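Local coordinates for protein RE68959p (Drosophila melanogaster, PDB 6XWU) that is the fly centromere protein CENP-C, whose C-terminal cupin domain probably helps the chaperone CAL1 maintain centromeres, at residues 1344-1349 / 1391-1396. Sequence-based numbering, arbitrary orientation.
Sequences RSMKQA and GTRYSI
A beta bulge lies between two hydrogen-bonded pairs of edge strand 1343-1348 and strand 1393-1398, Arg1344 with Ile1396 (Arg1344 N to Ile1396 O, 2.8 Å) and Lys1347 with Tyr1394. The register slips by one residue between these pairs, and a water fills in at the bulge, donating to Ser1345 O and Tyr1394 O. Arg1344 runs out extended, its CG anti to the backbone N (chi1 -175°), which carries NH1 to Tyr1394 OH at 3.0 Å, close to the guanidinium plane; NE is taken by Tyr1322 OH. Lys1347 CB rests 3.9 Å from Tyr1394 CE1, and Leu1354 and Ile1388 of the facing sheet also touch this tyrosine. A leucine in its place would probably leave Arg1344 NH1 without its hydroxyl mate and the guanidinium held mainly through NE. From the bulge, Met1346 brings SD to 3.8 Å from Arg1393 CB, the two side chains lying alongside each other. At the strand end, Gln1348, paired with Arg1393, sends NE2 to Gly1391 O (2.9 Å) from above the carbonyl plane; past it, Ala1349 N bonds to Thr1392 O and Ala1349 O receives Gly1391 N. Such a bulged edge pair, one face turned to a second antiparallel sheet, fits the two-sheet beta-barrel of the cupin fold.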
loop_
_atom_site.group_PDB
_atom_site.type_symbol
_atom_site.label_atom_id
_atom_site.label_comp_id
_atom_site.label_asym_id
_atom_site.label_seq_id
_atom_site.Cartn_x
_atom_site.Cartn_y
_atom_site.Cartn_z
ATOM N N ARG A 1344 9.567 -16.204 -7.447
ATOM C CA ARG A 1344 9.820 -16.376 -6.020
ATOM C C ARG A 1344 9.353 -17.765 -5.610
ATOM O O ARG A 1344 8.190 -18.120 -5.835
ATOM C CB ARG A 1344 9.097 -15.309 -5.190
ATOM C CG ARG A 1344 9.415 -15.371 -3.673
ATOM C CD ARG A 1344 8.817 -14.152 -2.980
ATOM N NE ARG A 1344 9.154 -13.979 -1.561
ATOM C CZ ARG A 1344 8.343 -14.279 -0.546
ATOM N NH1 ARG A 1344 7.161 -14.838 -0.762
ATOM N NH2 ARG A 1344 8.721 -14.038 0.700
ATOM N N SER A 1345 10.250 -18.538 -4.999
ATOM C CA SER A 1345 9.952 -19.920 -4.666
ATOM C C SER A 1345 8.820 -19.997 -3.649
ATOM O O SER A 1345 8.419 -19.006 -3.035
ATOM C CB SER A 1345 11.197 -20.628 -4.128
ATOM O OG SER A 1345 12.202 -20.700 -5.125
ATOM N N MET A 1346 8.294 -21.204 -3.481
ATOM C CA MET A 1346 7.146 -21.392 -2.610
ATOM C C MET A 1346 7.500 -21.042 -1.172
ATOM O O MET A 1346 8.554 -21.434 -0.659
ATOM C CB MET A 1346 6.656 -22.840 -2.683
ATOM C CG MET A 1346 5.368 -23.071 -1.920
ATOM S SD MET A 1346 5.667 -23.603 -0.218
ATOM C CE MET A 1346 5.739 -25.384 -0.446
ATOM N N LYS A 1347 6.596 -20.321 -0.520
ATOM C CA LYS A 1347 6.696 -19.986 0.891
ATOM C C LYS A 1347 5.362 -20.314 1.544
ATOM O O LYS A 1347 4.360 -20.537 0.860
ATOM C CB LYS A 1347 7.048 -18.499 1.094
ATOM C CG LYS A 1347 8.370 -18.062 0.446
ATOM C CD LYS A 1347 9.576 -18.597 1.199
ATOM C CE LYS A 1347 10.869 -18.416 0.386
ATOM N NZ LYS A 1347 12.050 -19.135 0.966
ATOM N N GLN A 1348 5.343 -20.345 2.874
ATOM C CA GLN A 1348 4.105 -20.606 3.604
ATOM C C GLN A 1348 3.886 -19.520 4.647
ATOM O O GLN A 1348 4.794 -19.213 5.427
ATOM C CB GLN A 1348 4.126 -21.985 4.271
ATOM C CG GLN A 1348 2.814 -22.374 4.992
ATOM C CD GLN A 1348 2.805 -23.826 5.465
ATOM O OE1 GLN A 1348 3.849 -24.459 5.581
ATOM N NE2 GLN A 1348 1.617 -24.358 5.729
ATOM N N ALA A 1349 2.677 -18.960 4.674
ATOM C CA ALA A 1349 2.300 -18.019 5.725
ATOM C C ALA A 1349 2.124 -18.789 7.031
ATOM O O ALA A 1349 1.003 -19.016 7.498
ATOM C CB ALA A 1349 1.029 -17.248 5.346
ATOM N N GLY A 1391 -1.174 -20.462 7.077
ATOM C CA GLY A 1391 -1.074 -21.822 6.597
ATOM C C GLY A 1391 -1.054 -21.983 5.088
ATOM O O GLY A 1391 -0.690 -23.066 4.603
ATOM N N THR A 1392 -1.426 -20.956 4.324
ATOM C CA THR A 1392 -1.451 -21.099 2.871
ATOM C C THR A 1392 -0.034 -21.110 2.315
ATOM O O THR A 1392 0.805 -20.299 2.718
ATOM C CB THR A 1392 -2.290 -19.983 2.256
ATOM O OG1 THR A 1392 -3.661 -20.199 2.616
ATOM C CG2 THR A 1392 -2.158 -19.921 0.703
ATOM N N ARG A 1393 0.242 -22.050 1.403
ATOM C CA ARG A 1393 1.498 -22.065 0.653
ATOM C C ARG A 1393 1.306 -21.295 -0.645
ATOM O O ARG A 1393 0.265 -21.410 -1.295
ATOM C CB ARG A 1393 1.948 -23.501 0.357
ATOM C CG ARG A 1393 2.300 -24.317 1.591
ATOM C CD ARG A 1393 2.273 -25.818 1.256
ATOM N NE ARG A 1393 1.605 -26.624 2.276
ATOM C CZ ARG A 1393 0.292 -26.631 2.496
ATOM N NH1 ARG A 1393 -0.514 -25.868 1.769
ATOM N NH2 ARG A 1393 -0.219 -27.403 3.448
ATOM N N TYR A 1394 2.293 -20.481 -1.014
ATOM C CA TYR A 1394 2.086 -19.619 -2.172
ATOM C C TYR A 1394 3.393 -19.385 -2.913
ATOM O O TYR A 1394 4.462 -19.301 -2.298
ATOM C CB TYR A 1394 1.459 -18.286 -1.746
ATOM C CG TYR A 1394 2.391 -17.389 -0.949
ATOM C CD1 TYR A 1394 2.653 -17.643 0.393
ATOM C CD2 TYR A 1394 2.995 -16.276 -1.536
ATOM C CE1 TYR A 1394 3.499 -16.833 1.125
ATOM C CE2 TYR A 1394 3.849 -15.457 -0.810
ATOM C CZ TYR A 1394 4.099 -15.747 0.523
ATOM O OH TYR A 1394 4.943 -14.948 1.257
ATOM N N SER A 1395 3.289 -19.267 -4.240
ATOM C CA SER A 1395 4.403 -18.956 -5.124
ATOM C C SER A 1395 4.027 -17.737 -5.958
ATOM O O SER A 1395 2.849 -17.517 -6.246
ATOM C CB SER A 1395 4.732 -20.142 -6.052
ATOM O OG SER A 1395 5.374 -21.189 -5.344
ATOM N N ILE A 1396 5.029 -16.950 -6.359
ATOM C CA ILE A 1396 4.796 -15.724 -7.122
ATOM C C ILE A 1396 5.729 -15.700 -8.320
ATOM O O ILE A 1396 6.925 -15.990 -8.193
ATOM C CB ILE A 1396 5.033 -14.461 -6.271
ATOM C CG1 ILE A 1396 4.186 -14.471 -4.996
ATOM C CG2 ILE A 1396 4.767 -13.214 -7.107
ATOM C CD1 ILE A 1396 4.625 -13.420 -4.002
HETATM O O HOH W 1 6.431 -17.052 -2.771
#